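Long-range contacts in gamma-glutamyl-gamma-aminobutyraldehyde dehydrogenase (Burkholderia cenocepacia, PDB 4LIH), which probably oxidises aldehydes such as gamma-glutamyl-gamma-aminobutyraldehyde to carboxylic acids with NAD(P)+ as coenzyme, as a member of the aldehyde dehydrogenase family: residues E27-F31 / I209-Q213; I282-D286 / V317-I321. All coordinates share one frame; numbering follows the deposited sequence.

Contact 1: residues E27-F31 / I209-Q213; sequences EGRAF and IRVAQ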
loop_
_atom_site.group_PDB
_atom_site.type_symbol
_atom_site.label_atom_id
_atom_site.label_comp_id
_atom_site.label_asym_id
_atom_site.label_seq_id
_atom_site.Cartn_x
_atom_site.Cartn_y
_atom_site.Cartn_z
ATOM N N GLU A 27 14.358 8.998 41.130
ATOM C CA GLU A 27 13.858 7.643 41.398
ATOM C C GLU A 27 14.818 6.597 40.803
ATOM O O GLU A 27 15.092 6.645 39.594
ATOM C CB GLU A 27 12.487 7.449 40.780
ATOM C CG GLU A 27 11.949 6.031 40.945
ATOM C CD GLU A 27 11.796 5.635 42.397
ATOM O OE1 GLU A 27 10.836 6.163 43.027
ATOM O OE2 GLU A 27 12.630 4.829 42.908
ATOM N N GLY A 28 15.284 5.658 41.655
ATOM C CA GLY A 28 16.244 4.623 41.265
ATOM C C GLY A 28 15.705 3.205 41.220
ATOM O O GLY A 28 16.390 2.283 40.742
ATOM N N ARG A 29 14.473 3.008 41.667
ATOM C CA ARG A 29 13.891 1.670 41.647
ATOM C C ARG A 29 13.488 1.186 40.237
ATOM O O ARG A 29 13.208 1.976 39.353
ATOM C CB ARG A 29 12.695 1.609 42.583
ATOM C CG ARG A 29 13.110 1.707 44.073
ATOM C CD ARG A 29 11.928 1.815 45.029
ATOM N NE ARG A 29 11.229 3.076 44.840
ATOM C CZ ARG A 29 10.056 3.412 45.384
ATOM N NH1 ARG A 29 9.387 2.567 46.112
ATOM N NH2 ARG A 29 9.528 4.597 45.133
ATOM N N ALA A 30 13.493 -0.143 40.064
ATOM C CA ALA A 30 12.862 -0.815 38.937
ATOM C C ALA A 30 11.398 -0.480 38.906
ATOM O O ALA A 30 10.793 -0.173 39.952
ATOM C CB ALA A 30 13.005 -2.318 39.073
ATOM N N PHE A 31 10.805 -0.552 37.720
ATOM C CA PHE A 31 9.387 -0.420 37.592
ATOM C C PHE A 31 8.821 -1.681 36.970
ATOM O O PHE A 31 8.990 -1.930 35.758
ATOM C CB PHE A 31 8.964 0.771 36.731
ATOM C CG PHE A 31 7.515 1.162 36.937
ATOM C CD1 PHE A 31 6.485 0.582 36.179
ATOM C CD2 PHE A 31 7.182 2.108 37.873
ATOM C CE1 PHE A 31 5.175 0.949 36.370
ATOM C CE2 PHE A 31 5.860 2.459 38.109
ATOM C CZ PHE A 31 4.860 1.888 37.332
ATOM N N ILE A 209 13.456 4.648 33.736
ATOM C CA ILE A 209 12.750 4.532 34.998
ATOM C C ILE A 209 11.669 5.593 35.088
ATOM O O ILE A 209 10.517 5.277 35.376
ATOM C CB ILE A 209 13.721 4.626 36.208
ATOM C CG1 ILE A 209 14.655 3.414 36.248
ATOM C CG2 ILE A 209 12.922 4.730 37.503
ATOM C CD1 ILE A 209 15.693 3.391 37.346
ATOM N N ARG A 210 12.024 6.846 34.850
ATOM C CA ARG A 210 11.065 7.938 34.965
ATOM C C ARG A 210 9.847 7.758 34.054
ATOM O O ARG A 210 8.707 7.912 34.522
ATOM C CB ARG A 210 11.732 9.307 34.717
ATOM C CG ARG A 210 10.868 10.522 35.046
ATOM C CD ARG A 210 10.438 10.471 36.513
ATOM N NE ARG A 210 9.580 11.615 36.898
ATOM C CZ ARG A 210 8.272 11.584 37.170
ATOM N NH1 ARG A 210 7.566 10.464 37.191
ATOM N NH2 ARG A 210 7.652 12.712 37.462
ATOM N N VAL A 211 10.059 7.409 32.782
ATOM C CA VAL A 211 8.944 7.318 31.811
ATOM C C VAL A 211 8.023 6.132 32.104
ATOM O O VAL A 211 6.844 6.113 31.688
ATOM C CB VAL A 211 9.380 7.301 30.321
ATOM C CG1 VAL A 211 10.141 8.569 29.953
ATOM C CG2 VAL A 211 10.179 6.064 29.943
ATOM N N ALA A 212 8.562 5.163 32.843
ATOM C CA ALA A 212 7.786 4.005 33.299
ATOM C C ALA A 212 6.678 4.449 34.240
ATOM O O ALA A 212 5.554 3.990 34.123
ATOM C CB ALA A 212 8.683 3.005 34.012
ATOM N N GLN A 213 7.044 5.344 35.162
ATOM C CA GLN A 213 6.122 5.927 36.116
ATOM C C GLN A 213 5.034 6.697 35.373
ATOM O O GLN A 213 3.844 6.522 35.631
ATOM C CB GLN A 213 6.879 6.848 37.084
ATOM C CG GLN A 213 7.888 6.121 37.971
ATOM C CD GLN A 213 8.573 7.032 38.986
ATOM O OE1 GLN A 213 9.283 7.969 38.623
ATOM N NE2 GLN A 213 8.395 6.721 40.271
HETATM O O HOH W 1 9.333 7.981 42.575
#
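Ile209 fits into the turn made by Glu27, Gly28 and Arg29, and this is the tight part of the contact. With CG2 anti to the backbone N (CG1 at chi1 -67°), that methyl lies 3.3 Å from Arg29 O and 3.6 Å from Glu27 O, while CD1 lies 3.6 Å from Gly28 O. The helix thus meets the loop through aliphatic carbons set against backbone carbonyls, with no direct hydrogen bond between the segments. Beside it Phe31 CB packs on Ala212 CB at 3.5 Å, and Ala212 O lies over one face of the ring, toward its rim. The other side is polar and looser. Arg29 holds the Glu27 carboxylate side-on, NH2 to OE1 at 2.9 Å and NE to OE2, and the Arg29 backbone N adds a second donor to OE2 through its anti lone pair, so the acid is fixed from within its own loop. In one of its two modelled conformers Gln213 brings NE2 to 3.7 Å from the Glu27 CG methylene, a doubtful contact. Phe31 also bonds through its backbone to Val227 of strand 225-227, so the N-terminal segment spans helix 206-218 and the strand that follows it, in the beta-alpha-beta crossover joining strands 195-199 and 225-227, part of the Rossmann-like coenzyme domain of aldehyde dehydrogenases.

Contact 2: residues I282-D286 / V317-I321; sequences IVLPD and VHRDI
Pro285 lies across one face of the His318 imidazole where two parallel strands end, 280-283 and 314-318, the outer members of a beta-alpha-beta unit whose connecting helix is 290-302. Val283 pairs with Val317 in a parallel bridge, CA atoms 4.9 Å apart, its backbone bonding to the residues on both sides of Val317, Leu316 and His318; the His318 amide donates to Val283 O at 3.2 Å, the nitrogen standing nearly along the C=O axis. Beyond this bond the strands give way to side-chain packing. Pro285 CG is 3.7 Å from the centroid of the His318 ring and 20° off its normal, a CH-pi contact made over the face. The carbon is displaced toward the rim, so its closest ring atom is His318 CG, and the two side chains cross at about a right angle. The histidine torsion explains the placement: CG runs anti to its own N (chi1 -168°), carrying the imidazole to the proline while leaving ND1 turned along its own chain.

Ile321 packs on Val283, Leu284 and Pro285 from the sheet face that carries Val283 and Val317. Its CG1 branch stands between the backbone N and carbonyl carbon, with chi1 near 58°, and from there CD1 extends to Val283 CG1 at 3.7 Å and to Leu284 O at 3.6 Å. The Val283 and Ile321 side chains also meet nearly perpendicular to each other. Ile321 CG2, the other branch, rests against Pro285 CA. Phe417 of strand 411-417 also meets the His318 ring, with the planes steeply inclined. The same histidine is the N-cap of helix 319-333: Asp320 N donates to His318 ND1 at 3.1 Å, with the donor close to the ring plane.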
loop_
_atom_site.group_PDB
_atom_site.type_symbol
_atom_site.label_atom_id
_atom_site.label_comp_id
_atom_site.label_asym_id
_atom_site.label_seq_id
_atom_site.Cartn_x
_atom_site.Cartn_y
_atom_site.Cartn_z
ATOM N N ILE A 282 30.531 11.958 1.782
ATOM C CA ILE A 282 31.272 12.242 0.546
ATOM C C ILE A 282 31.024 13.650 0.007
ATOM O O ILE A 282 29.900 13.991 -0.307
ATOM C CB ILE A 282 30.880 11.263 -0.554
ATOM C CG1 ILE A 282 31.044 9.822 -0.027
ATOM C CG2 ILE A 282 31.718 11.595 -1.799
ATOM C CD1 ILE A 282 30.624 8.726 -0.984
ATOM N N VAL A 283 32.063 14.468 -0.092
ATOM C CA VAL A 283 31.895 15.861 -0.536
ATOM C C VAL A 283 32.603 16.039 -1.845
ATOM O O VAL A 283 33.811 15.929 -1.908
ATOM C CB VAL A 283 32.417 16.865 0.471
ATOM C CG1 VAL A 283 32.072 18.274 0.052
ATOM C CG2 VAL A 283 31.849 16.605 1.825
ATOM N N LEU A 284 31.803 16.322 -2.879
ATOM C CA LEU A 284 32.261 16.519 -4.223
ATOM C C LEU A 284 32.466 18.004 -4.577
ATOM O O LEU A 284 31.882 18.881 -3.964
ATOM C CB LEU A 284 31.287 15.888 -5.198
ATOM C CG LEU A 284 31.183 14.368 -5.077
ATOM C CD1 LEU A 284 29.935 13.846 -5.742
ATOM C CD2 LEU A 284 32.412 13.760 -5.703
ATOM N N PRO A 285 33.283 18.276 -5.609
ATOM C CA PRO A 285 33.604 19.674 -6.013
ATOM C C PRO A 285 32.378 20.563 -6.320
ATOM O O PRO A 285 32.388 21.775 -6.025
ATOM C CB PRO A 285 34.434 19.473 -7.270
ATOM C CG PRO A 285 35.069 18.130 -7.091
ATOM C CD PRO A 285 33.989 17.297 -6.446
ATOM N N ASP A 286 31.315 19.964 -6.870
ATOM C CA ASP A 286 30.111 20.726 -7.165
ATOM C C ASP A 286 29.087 20.753 -6.014
ATOM O O ASP A 286 27.916 21.057 -6.231
ATOM C CB ASP A 286 29.489 20.264 -8.477
ATOM C CG ASP A 286 28.966 18.836 -8.424
ATOM O OD1 ASP A 286 28.892 18.209 -7.352
ATOM O OD2 ASP A 286 28.656 18.330 -9.491
ATOM N N VAL A 317 36.647 13.567 0.822
ATOM C CA VAL A 317 36.624 14.873 0.169
ATOM C C VAL A 317 37.480 14.875 -1.089
ATOM O O VAL A 317 38.578 14.362 -1.099
ATOM C CB VAL A 317 37.092 15.971 1.137
ATOM C CG1 VAL A 317 38.490 15.711 1.640
ATOM C CG2 VAL A 317 36.984 17.343 0.496
ATOM N N HIS A 318 36.973 15.462 -2.153
ATOM C CA HIS A 318 37.689 15.467 -3.417
ATOM C C HIS A 318 38.927 16.363 -3.313
ATOM O O HIS A 318 38.879 17.437 -2.747
ATOM C CB HIS A 318 36.769 15.954 -4.545
ATOM C CG HIS A 318 37.318 15.728 -5.913
ATOM N ND1 HIS A 318 38.310 16.521 -6.462
ATOM C CD2 HIS A 318 36.971 14.846 -6.876
ATOM C CE1 HIS A 318 38.585 16.094 -7.682
ATOM N NE2 HIS A 318 37.786 15.078 -7.959
ATOM N N ARG A 319 40.035 15.916 -3.880
ATOM C CA ARG A 319 41.310 16.668 -3.818
ATOM C C ARG A 319 41.196 18.146 -4.173
ATOM O O ARG A 319 41.857 18.989 -3.552
ATOM C CB ARG A 319 42.356 16.002 -4.725
ATOM C CG ARG A 319 43.787 16.459 -4.435
ATOM C CD ARG A 319 44.809 15.723 -5.289
ATOM N NE ARG A 319 44.703 14.270 -5.163
ATOM C CZ ARG A 319 45.177 13.553 -4.148
ATOM N NH1 ARG A 319 45.808 14.119 -3.138
ATOM N NH2 ARG A 319 45.032 12.241 -4.154
ATOM N N ASP A 320 40.343 18.453 -5.153
ATOM C CA ASP A 320 40.210 19.776 -5.715
ATOM C C ASP A 320 39.726 20.770 -4.676
ATOM O O ASP A 320 40.107 21.926 -4.715
ATOM C CB ASP A 320 39.227 19.778 -6.912
ATOM C CG ASP A 320 39.829 19.207 -8.196
ATOM O OD1 ASP A 320 41.013 18.822 -8.210
ATOM O OD2 ASP A 320 39.103 19.137 -9.201
ATOM N N ILE A 321 38.864 20.326 -3.760
ATOM C CA ILE A 321 38.301 21.206 -2.741
ATOM C C ILE A 321 38.843 20.916 -1.338
ATOM O O ILE A 321 38.428 21.559 -0.372
ATOM C CB ILE A 321 36.761 21.142 -2.718
ATOM C CG1 ILE A 321 36.248 19.712 -2.471
ATOM C CG2 ILE A 321 36.192 21.699 -4.023
ATOM C CD1 ILE A 321 34.816 19.690 -1.961
#

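In the fold
Both contacts are partly buried and far apart: their centres are 49 Å from each other, their nearest atoms about 35 Å, and they lie on opposite sides of the chain's centre. They share no secondary-structure element and belong to different sheets. Contact 1 lies nearer the middle, 20 Å from the chain centre against 30 Å for contact 2, and buries more surface, 357 Å² against 290 Å². Their chemistry differs with the elements they join. A loop and the start of a hairpin strand meet a helix without a direct hydrogen bond in contact 1, and the salt bridge of Glu27 and Arg29 stays within one segment. Neighbouring parallel strands in contact 2 share a backbone bond, and an aromatic face supplements the aliphatic packing.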